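Side-chain contacts in probable ATP-dependent kinase TDA10 (Saccharomyces cerevisiae, PDB 1ODF), which probably transfers phosphate from ATP, as a kinase of the GLYK family, to an acceptor that has not yet been identified: residues 37-42 with 250-255; 160-165 with 190-195; 214-219 with 275-280. One frame throughout, in Å; residues are numbered along the deposited sequence.

Contact 1: 37-42 with 250-255; sequences SGPQGS and PSYKLY. With SO4 (sulfate ion), chain B.
Y252 reaches from helix 249-262 to Q40 and P39 in the predicted ATP-binding P-loop (Walker A motif) between strand 32-37 and helix 44-59. Its hydroxyl accepts the backbone N-H of Q40 (N to OH 3.0 Å, N-H...O angle 161°), and it donates to the side-chain amide of the same residue, with Y252 OH 3.0 Å from Q40 OE1. The donor stands well off the C=O direction of that amide, at a C=O...O angle of 115°, and is somewhat tilted from the carbonyl plane. Q40 CG lies beside its backbone N (chi1 -64°), and a bend at chi2 turns OE1 to the phenol oxygen. OE1 lies at the edge of the phenol ring, near its plane, while the amide and ring planes are neither parallel nor perpendicular. The two bonds close around one residue, so the phenol oxygen ties the Q40 backbone to its own amide and probably restrains the amide's rotation. P39 supplies the apolar part, with CB 4.0 Å from Y252 CZ. W161 adds an edge-to-face partner for the Y252 ring.

Beyond Y252, P39 to S42 form a type II turn that presents the N-H of G41 to a sulfate, probably from the crystallisation liquor. G41 N makes a virtually straight bond to sulfate O2 at 2.9 Å, and past the turn G43 N and S45 N bind the same ion, consistent with a phosphate site. The turn is clasped at P39 O, which accepts S42 N at 3.0 Å and, in the carbonyl plane, S42 OG at 2.7 Å.

Contact 2: 160-165 with 190-195; sequences GWFLGF and FFYSDL
The loop leaving strand 155-160 meets the last turns of helix 182-195 through an edge-to-face aromatic pair, F162 against Y192. The ring centroids are 5.1 Å apart and the planes are inclined at 86°, which is the T-shaped geometry. F162 supplies the edge: its CZ comes to 3.6 Å from Y192 CE2, and its CE1 sits over the Y192 face, displaced from the centre toward the CD2-CE2 rim. F162 takes the crowded position between its backbone N and carbonyl carbon (chi1 67°), which sends the ring out toward the helix.

The backbone behind F162 is a type II beta turn from F162 to F165, closed by F165 N to F162 O at 3.2 Å, with its third residue G164 at positive phi (105°), where a side chain would jam against the preceding carbonyl O. This turn follows an inner strand of the mixed sheet, between 65-69 and strand 32-37, which leads into the P-loop. It folds the chain back over F162, setting CA of F162 3.7 Å above the centre of the F165 ring. On another side, F162 CD2 lies 3.2 Å above the plane of the W161 ring, near its rim.

L189, one helical turn before S193, also packs on F162 and F165. The polar end of Y192 is directed elsewhere: its OH hydrogen-bonds G100 N and H102 ND1, so the ring offered to F162 is tethered at its hydroxyl.

Contact 3: 214-219 with 275-280; sequences INNVYG and IDSNRN
N216 and S277 touch where the start of helix 216-232 passes the turn between strands 269-275 and 281-287. Their CA atoms are 6.0 Å apart, the nearest such pair of the two segments. The CB of N216 points to the turn, and its amide comes alongside the serine hydroxyl, with N216 CG 3.9 Å from S277 OG. S277 meets it with OG set anti to its own carbonyl carbon (chi1 -50°), beside the backbone N.

The next shell is the turn itself. D276 to R279 form a type I turn, with R279 N 2.6 Å from D276 O and R279 in the left-handed region. D276 N also bonds N280 O at 2.8 Å, which completes a 3:5 beta hairpin of the type I plus G1 bulge kind. The D276 carboxylate reinforces the closure: OD2 accepts N280 N at 2.6 Å, met from above the carboxylate plane.

Further out, W220 of the same helix ties the turn down, through NE1 to S277 O and through a cation-pi contact with R279. On another side of the helix, Y218 bonds D246 with its hydroxyl and stacks on H242.

Were N216 cut back to an alanine, the amide beside S277 OG would be gone and a gap would probably open between the helix start and the turn.

The chemistry is that of two polar groups lying side by side at the surface: the hairpin draws its shape from its own backbone and carboxylate bonds, and W220 links it to helix 216-232 through the S277 O bond and the R279 cation-pi contact, while N216 and S277, close beside these, probably add a small contribution.

In the fold
Contacts 1 and 2 lie 12 Å apart between centres and share a seam: S37 OG is 2.7 Å from L163 O, a probable hydrogen bond, and Y255 CB packs on F165 CG at 3.6 Å. Contact 3 is 11 Å from contact 1 and meets it by way of the P-loop, where V217 CG2 is 3.8 Å from P39 CB and R279 CZ is 3.5 Å from G41 O. Contacts 2 and 3 do not touch; their nearest atoms are about 8 Å apart. Segment 37-42 is therefore bordered by both other contacts. Contact 1 holds G38 to S42 of the predicted ATP site and one of the amides on the sulfate.

Contact 1: 37-42 with 250-255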
loop_
_atom_site.group_PDB
_atom_site.type_symbol
_atom_site.label_atom_id
_atom_site.label_comp_id
_atom_site.label_asym_id
_atom_site.label_seq_id
_atom_site.Cartn_x
_atom_site.Cartn_y
_atom_site.Cartn_z
ATOM N N SER A 37 1.891 3.088 -4.411
ATOM C CA SER A 37 0.666 2.352 -4.699
ATOM C C SER A 37 0.746 1.677 -6.066
ATOM O O SER A 37 1.164 2.288 -7.058
ATOM C CB SER A 37 -0.530 3.308 -4.682
ATOM O OG SER A 37 -1.756 2.606 -4.700
ATOM N N GLY A 38 0.338 0.417 -6.115
ATOM C CA GLY A 38 0.371 -0.309 -7.371
ATOM C C GLY A 38 -0.250 -1.684 -7.233
ATOM O O GLY A 38 -0.262 -2.250 -6.143
ATOM N N PRO A 39 -0.782 -2.249 -8.322
ATOM C CA PRO A 39 -1.390 -3.576 -8.205
ATOM C C PRO A 39 -0.394 -4.613 -7.726
ATOM O O PRO A 39 0.813 -4.441 -7.866
ATOM C CB PRO A 39 -1.887 -3.855 -9.623
ATOM C CG PRO A 39 -2.195 -2.483 -10.147
ATOM C CD PRO A 39 -0.984 -1.697 -9.672
ATOM N N GLN A 40 -0.903 -5.684 -7.134
ATOM C CA GLN A 40 -0.037 -6.760 -6.670
ATOM C C GLN A 40 0.713 -7.310 -7.887
ATOM O O GLN A 40 0.109 -7.585 -8.923
ATOM C CB GLN A 40 -0.884 -7.847 -6.028
ATOM C CG GLN A 40 -1.620 -7.375 -4.788
ATOM C CD GLN A 40 -2.948 -8.081 -4.596
ATOM O OE1 GLN A 40 -3.883 -7.894 -5.387
ATOM N NE2 GLN A 40 -3.042 -8.900 -3.548
ATOM N N GLY A 41 2.028 -7.454 -7.765
ATOM C CA GLY A 41 2.821 -7.954 -8.872
ATOM C C GLY A 41 3.446 -6.855 -9.728
ATOM O O GLY A 41 4.264 -7.124 -10.607
ATOM N N SER A 42 3.067 -5.609 -9.478
ATOM C CA SER A 42 3.603 -4.499 -10.259
ATOM C C SER A 42 5.070 -4.209 -9.943
ATOM O O SER A 42 5.766 -3.577 -10.741
ATOM C CB SER A 42 2.768 -3.237 -10.020
ATOM O OG SER A 42 2.865 -2.801 -8.674
ATOM N N PRO A 250 -12.590 -7.045 -7.395
ATOM C CA PRO A 250 -13.710 -6.116 -7.184
ATOM C C PRO A 250 -13.198 -4.729 -6.772
ATOM O O PRO A 250 -13.649 -3.702 -7.291
ATOM C CB PRO A 250 -14.520 -6.796 -6.085
ATOM C CG PRO A 250 -14.281 -8.262 -6.363
ATOM C CD PRO A 250 -12.799 -8.302 -6.652
ATOM N N SER A 251 -12.241 -4.711 -5.849
ATOM C CA SER A 251 -11.658 -3.453 -5.388
ATOM C C SER A 251 -11.031 -2.690 -6.551
ATOM O O SER A 251 -11.235 -1.491 -6.698
ATOM C CB SER A 251 -10.598 -3.720 -4.323
ATOM O OG SER A 251 -11.200 -4.211 -3.146
ATOM N N TYR A 252 -10.262 -3.400 -7.371
ATOM C CA TYR A 252 -9.610 -2.792 -8.524
ATOM C C TYR A 252 -10.636 -2.142 -9.441
ATOM O O TYR A 252 -10.507 -0.968 -9.792
ATOM C CB TYR A 252 -8.807 -3.851 -9.307
ATOM C CG TYR A 252 -7.488 -4.225 -8.664
ATOM C CD1 TYR A 252 -7.118 -5.563 -8.501
ATOM C CD2 TYR A 252 -6.613 -3.239 -8.202
ATOM C CE1 TYR A 252 -5.907 -5.905 -7.885
ATOM C CE2 TYR A 252 -5.402 -3.573 -7.587
ATOM C CZ TYR A 252 -5.056 -4.902 -7.429
ATOM O OH TYR A 252 -3.870 -5.222 -6.793
ATOM N N LYS A 253 -11.658 -2.910 -9.810
ATOM C CA LYS A 253 -12.710 -2.421 -10.691
ATOM C C LYS A 253 -13.448 -1.212 -10.120
ATOM O O LYS A 253 -13.845 -0.316 -10.860
ATOM C CB LYS A 253 -13.732 -3.528 -10.975
ATOM C CG LYS A 253 -13.168 -4.754 -11.658
ATOM C CD LYS A 253 -14.268 -5.779 -11.923
ATOM C CE LYS A 253 -13.730 -6.988 -12.682
ATOM N NZ LYS A 253 -14.815 -7.944 -13.091
ATOM N N LEU A 254 -13.640 -1.194 -8.806
ATOM C CA LEU A 254 -14.343 -0.091 -8.175
ATOM C C LEU A 254 -13.533 1.201 -7.987
ATOM O O LEU A 254 -14.015 2.276 -8.326
ATOM C CB LEU A 254 -14.872 -0.518 -6.804
ATOM C CG LEU A 254 -16.362 -0.299 -6.503
ATOM C CD1 LEU A 254 -16.555 -0.267 -4.997
ATOM C CD2 LEU A 254 -16.856 0.997 -7.128
ATOM N N TYR A 255 -12.304 1.087 -7.475
ATOM C CA TYR A 255 -11.490 2.267 -7.165
ATOM C C TYR A 255 -10.306 2.670 -8.031
ATOM O O TYR A 255 -9.951 3.847 -8.064
ATOM C CB TYR A 255 -10.959 2.152 -5.733
ATOM C CG TYR A 255 -11.952 1.641 -4.714
ATOM C CD1 TYR A 255 -11.818 0.368 -4.155
ATOM C CD2 TYR A 255 -12.995 2.449 -4.269
ATOM C CE1 TYR A 255 -12.701 -0.084 -3.166
ATOM C CE2 TYR A 255 -13.881 2.015 -3.282
ATOM C CZ TYR A 255 -13.730 0.751 -2.734
ATOM O OH TYR A 255 -14.594 0.339 -1.747
HETATM S S SO4 B . 4.659 -6.283 -5.662
HETATM O O1 SO4 B . 4.979 -6.673 -7.047
HETATM O O2 SO4 B . 3.316 -6.778 -5.306
HETATM O O3 SO4 B . 5.646 -6.884 -4.756
HETATM O O4 SO4 B . 4.716 -4.810 -5.537
#

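Contact 2: 160-165 with 190-195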
loop_
_atom_site.group_PDB
_atom_site.type_symbol
_atom_site.label_atom_id
_atom_site.label_comp_id
_atom_site.label_asym_id
_atom_site.label_seq_id
_atom_site.Cartn_x
_atom_site.Cartn_y
_atom_site.Cartn_z
ATOM N N GLY A 160 1.460 0.030 -0.321
ATOM C CA GLY A 160 0.396 -0.959 -0.361
ATOM C C GLY A 160 -0.234 -0.980 -1.746
ATOM O O GLY A 160 -0.071 -0.038 -2.531
ATOM N N TRP A 161 -0.963 -2.051 -2.046
ATOM C CA TRP A 161 -1.607 -2.198 -3.348
ATOM C C TRP A 161 -2.891 -1.375 -3.477
ATOM O O TRP A 161 -3.378 -1.171 -4.588
ATOM C CB TRP A 161 -1.915 -3.682 -3.642
ATOM C CG TRP A 161 -2.904 -4.275 -2.695
ATOM C CD1 TRP A 161 -2.640 -4.847 -1.482
ATOM C CD2 TRP A 161 -4.327 -4.245 -2.823
ATOM N NE1 TRP A 161 -3.818 -5.168 -0.840
ATOM C CE2 TRP A 161 -4.868 -4.804 -1.642
ATOM C CE3 TRP A 161 -5.204 -3.791 -3.818
ATOM C CZ2 TRP A 161 -6.241 -4.917 -1.430
ATOM C CZ3 TRP A 161 -6.563 -3.906 -3.607
ATOM C CH2 TRP A 161 -7.069 -4.463 -2.421
ATOM N N PHE A 162 -3.434 -0.904 -2.354
ATOM C CA PHE A 162 -4.664 -0.110 -2.382
ATOM C C PHE A 162 -4.545 1.300 -1.773
ATOM O O PHE A 162 -5.555 1.960 -1.514
ATOM C CB PHE A 162 -5.791 -0.875 -1.679
ATOM C CG PHE A 162 -5.576 -1.049 -0.197
ATOM C CD1 PHE A 162 -6.113 -0.135 0.714
ATOM C CD2 PHE A 162 -4.839 -2.126 0.290
ATOM C CE1 PHE A 162 -5.921 -0.291 2.093
ATOM C CE2 PHE A 162 -4.637 -2.296 1.673
ATOM C CZ PHE A 162 -5.181 -1.376 2.578
ATOM N N LEU A 163 -3.325 1.765 -1.547
ATOM C CA LEU A 163 -3.141 3.090 -0.985
ATOM C C LEU A 163 -3.640 4.150 -1.969
ATOM O O LEU A 163 -3.265 4.157 -3.148
ATOM C CB LEU A 163 -1.667 3.337 -0.662
ATOM C CG LEU A 163 -0.962 2.388 0.314
ATOM C CD1 LEU A 163 0.409 2.956 0.664
ATOM C CD2 LEU A 163 -1.790 2.213 1.573
ATOM N N GLY A 164 -4.493 5.046 -1.483
ATOM C CA GLY A 164 -5.010 6.085 -2.350
ATOM C C GLY A 164 -6.451 5.853 -2.767
ATOM O O GLY A 164 -7.132 6.797 -3.171
ATOM N N PHE A 165 -6.918 4.606 -2.683
ATOM C CA PHE A 165 -8.300 4.293 -3.042
ATOM C C PHE A 165 -9.217 5.012 -2.063
ATOM O O PHE A 165 -8.927 5.087 -0.865
ATOM C CB PHE A 165 -8.567 2.782 -2.949
ATOM C CG PHE A 165 -7.831 1.958 -3.971
ATOM C CD1 PHE A 165 -6.877 2.534 -4.812
ATOM C CD2 PHE A 165 -8.060 0.580 -4.057
ATOM C CE1 PHE A 165 -6.155 1.749 -5.723
ATOM C CE2 PHE A 165 -7.346 -0.214 -4.961
ATOM C CZ PHE A 165 -6.389 0.375 -5.796
ATOM N N PHE A 190 -12.640 3.420 4.411
ATOM C CA PHE A 190 -12.735 4.755 4.980
ATOM C C PHE A 190 -11.649 5.070 6.011
ATOM O O PHE A 190 -11.004 6.117 5.938
ATOM C CB PHE A 190 -14.107 4.957 5.632
ATOM C CG PHE A 190 -14.272 6.308 6.272
ATOM C CD1 PHE A 190 -14.391 7.453 5.488
ATOM C CD2 PHE A 190 -14.226 6.445 7.657
ATOM C CE1 PHE A 190 -14.456 8.719 6.073
ATOM C CE2 PHE A 190 -14.288 7.704 8.251
ATOM C CZ PHE A 190 -14.402 8.841 7.460
ATOM N N PHE A 191 -11.446 4.162 6.961
ATOM C CA PHE A 191 -10.463 4.375 8.018
ATOM C C PHE A 191 -9.038 4.650 7.539
ATOM O O PHE A 191 -8.298 5.380 8.198
ATOM C CB PHE A 191 -10.449 3.189 8.992
ATOM C CG PHE A 191 -11.705 3.053 9.816
ATOM C CD1 PHE A 191 -12.890 2.585 9.241
ATOM C CD2 PHE A 191 -11.699 3.374 11.177
ATOM C CE1 PHE A 191 -14.052 2.436 10.008
ATOM C CE2 PHE A 191 -12.859 3.230 11.961
ATOM C CZ PHE A 191 -14.037 2.759 11.373
ATOM N N TYR A 192 -8.653 4.071 6.405
ATOM C CA TYR A 192 -7.314 4.277 5.876
ATOM C C TYR A 192 -7.242 5.646 5.226
ATOM O O TYR A 192 -6.340 6.430 5.508
ATOM C CB TYR A 192 -6.965 3.220 4.825
ATOM C CG TYR A 192 -7.081 1.784 5.291
ATOM C CD1 TYR A 192 -8.331 1.171 5.428
ATOM C CD2 TYR A 192 -5.937 1.021 5.549
ATOM C CE1 TYR A 192 -8.439 -0.170 5.802
ATOM C CE2 TYR A 192 -6.034 -0.322 5.923
ATOM C CZ TYR A 192 -7.286 -0.909 6.042
ATOM O OH TYR A 192 -7.389 -2.237 6.371
ATOM N N SER A 193 -8.199 5.917 4.342
ATOM C CA SER A 193 -8.267 7.186 3.634
ATOM C C SER A 193 -8.318 8.371 4.599
ATOM O O SER A 193 -7.561 9.331 4.462
ATOM C CB SER A 193 -9.507 7.203 2.740
ATOM O OG SER A 193 -10.681 6.931 3.492
ATOM N N ASP A 194 -9.214 8.284 5.577
ATOM C CA ASP A 194 -9.392 9.340 6.571
ATOM C C ASP A 194 -8.127 9.605 7.374
ATOM O O ASP A 194 -7.778 10.748 7.663
ATOM C CB ASP A 194 -10.516 8.951 7.533
ATOM C CG ASP A 194 -10.901 10.081 8.472
ATOM O OD1 ASP A 194 -11.442 11.093 7.977
ATOM O OD2 ASP A 194 -10.661 9.958 9.696
ATOM N N LEU A 195 -7.451 8.524 7.721
ATOM C CA LEU A 195 -6.232 8.574 8.505
ATOM C C LEU A 195 -4.980 8.958 7.705
ATOM O O LEU A 195 -4.040 9.550 8.255
ATOM C CB LEU A 195 -6.030 7.202 9.140
ATOM C CG LEU A 195 -5.049 7.019 10.288
ATOM C CD1 LEU A 195 -5.355 8.002 11.419
ATOM C CD2 LEU A 195 -5.158 5.572 10.778
#

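Contact 3: 214-219 with 275-280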
loop_
_atom_site.group_PDB
_atom_site.type_symbol
_atom_site.label_atom_id
_atom_site.label_comp_id
_atom_site.label_asym_id
_atom_site.label_seq_id
_atom_site.Cartn_x
_atom_site.Cartn_y
_atom_site.Cartn_z
ATOM N N ILE A 214 -5.632 -4.631 -16.366
ATOM C CA ILE A 214 -5.680 -5.074 -14.983
ATOM C C ILE A 214 -5.608 -6.594 -14.817
ATOM O O ILE A 214 -5.264 -7.095 -13.741
ATOM C CB ILE A 214 -6.942 -4.538 -14.264
ATOM C CG1 ILE A 214 -6.729 -4.604 -12.749
ATOM C CG2 ILE A 214 -8.168 -5.348 -14.660
ATOM C CD1 ILE A 214 -5.497 -3.826 -12.264
ATOM N N ASN A 215 -5.926 -7.332 -15.876
ATOM C CA ASN A 215 -5.871 -8.782 -15.791
ATOM C C ASN A 215 -4.423 -9.251 -15.792
ATOM O O ASN A 215 -4.141 -10.446 -15.704
ATOM C CB ASN A 215 -6.668 -9.423 -16.931
ATOM C CG ASN A 215 -8.167 -9.312 -16.718
ATOM O OD1 ASN A 215 -8.677 -9.636 -15.642
ATOM N ND2 ASN A 215 -8.883 -8.859 -17.741
ATOM N N ASN A 216 -3.505 -8.295 -15.879
ATOM C CA ASN A 216 -2.087 -8.616 -15.840
ATOM C C ASN A 216 -1.801 -9.170 -14.453
ATOM O O ASN A 216 -0.861 -9.942 -14.257
ATOM C CB ASN A 216 -1.240 -7.360 -16.072
ATOM C CG ASN A 216 -1.243 -6.913 -17.523
ATOM O OD1 ASN A 216 -0.590 -5.932 -17.886
ATOM N ND2 ASN A 216 -1.976 -7.634 -18.359
ATOM N N VAL A 217 -2.627 -8.771 -13.492
ATOM C CA VAL A 217 -2.473 -9.215 -12.117
ATOM C C VAL A 217 -2.557 -10.737 -12.014
ATOM O O VAL A 217 -1.773 -11.347 -11.290
ATOM C CB VAL A 217 -3.532 -8.552 -11.192
ATOM C CG1 VAL A 217 -3.468 -9.153 -9.791
ATOM C CG2 VAL A 217 -3.277 -7.054 -11.116
ATOM N N TYR A 218 -3.497 -11.351 -12.730
ATOM C CA TYR A 218 -3.616 -12.808 -12.699
ATOM C C TYR A 218 -2.305 -13.387 -13.200
ATOM O O TYR A 218 -1.694 -14.243 -12.553
ATOM C CB TYR A 218 -4.749 -13.307 -13.601
ATOM C CG TYR A 218 -6.138 -13.025 -13.083
ATOM C CD1 TYR A 218 -6.849 -11.901 -13.510
ATOM C CD2 TYR A 218 -6.746 -13.883 -12.166
ATOM C CE1 TYR A 218 -8.132 -11.643 -13.038
ATOM C CE2 TYR A 218 -8.030 -13.634 -11.684
ATOM C CZ TYR A 218 -8.716 -12.512 -12.125
ATOM O OH TYR A 218 -9.977 -12.247 -11.645
ATOM N N GLY A 219 -1.873 -12.900 -14.359
ATOM C CA GLY A 219 -0.634 -13.370 -14.944
ATOM C C GLY A 219 0.539 -13.301 -13.990
ATOM O O GLY A 219 1.231 -14.294 -13.779
ATOM N N ILE A 275 2.763 0.833 -16.673
ATOM C CA ILE A 275 3.644 -0.266 -17.066
ATOM C C ILE A 275 2.879 -1.417 -17.697
ATOM O O ILE A 275 1.700 -1.620 -17.414
ATOM C CB ILE A 275 4.445 -0.816 -15.869
ATOM C CG1 ILE A 275 3.522 -1.607 -14.935
ATOM C CG2 ILE A 275 5.102 0.328 -15.125
ATOM C CD1 ILE A 275 4.250 -2.288 -13.786
ATOM N N ASP A 276 3.573 -2.170 -18.550
ATOM C CA ASP A 276 2.981 -3.307 -19.251
ATOM C C ASP A 276 3.299 -4.639 -18.573
ATOM O O ASP A 276 3.987 -4.676 -17.548
ATOM C CB ASP A 276 3.479 -3.339 -20.699
ATOM C CG ASP A 276 4.982 -3.599 -20.805
ATOM O OD1 ASP A 276 5.529 -3.448 -21.922
ATOM O OD2 ASP A 276 5.619 -3.959 -19.788
ATOM N N SER A 277 2.801 -5.726 -19.160
ATOM C CA SER A 277 3.019 -7.075 -18.640
ATOM C C SER A 277 4.458 -7.310 -18.188
ATOM O O SER A 277 4.692 -7.909 -17.142
ATOM C CB SER A 277 2.649 -8.109 -19.701
ATOM O OG SER A 277 1.363 -7.842 -20.234
ATOM N N ASN A 278 5.422 -6.843 -18.972
ATOM C CA ASN A 278 6.832 -7.020 -18.622
ATOM C C ASN A 278 7.346 -5.946 -17.675
ATOM O O ASN A 278 8.558 -5.764 -17.535
ATOM C CB ASN A 278 7.709 -7.022 -19.877
ATOM C CG ASN A 278 7.638 -8.328 -20.639
ATOM O OD1 ASN A 278 8.393 -8.542 -21.588
ATOM N ND2 ASN A 278 6.729 -9.211 -20.231
ATOM N N ARG A 279 6.424 -5.240 -17.025
ATOM C CA ARG A 279 6.775 -4.171 -16.098
ATOM C C ARG A 279 7.518 -3.059 -16.829
ATOM O O ARG A 279 8.295 -2.327 -16.220
ATOM C CB ARG A 279 7.653 -4.694 -14.955
ATOM C CG ARG A 279 7.341 -6.112 -14.518
ATOM C CD ARG A 279 5.914 -6.270 -14.029
ATOM N NE ARG A 279 5.545 -7.680 -13.899
ATOM C CZ ARG A 279 6.188 -8.562 -13.136
ATOM N NH1 ARG A 279 7.245 -8.192 -12.420
ATOM N NH2 ARG A 279 5.779 -9.824 -13.098
ATOM N N ASN A 280 7.286 -2.946 -18.135
ATOM C CA ASN A 280 7.921 -1.906 -18.943
ATOM C C ASN A 280 7.062 -0.640 -18.953
ATOM O O ASN A 280 5.843 -0.708 -19.120
ATOM C CB ASN A 280 8.121 -2.380 -20.389
ATOM C CG ASN A 280 9.263 -3.373 -20.535
ATOM O OD1 ASN A 280 10.409 -3.084 -20.172
ATOM N ND2 ASN A 280 8.958 -4.547 -21.083
#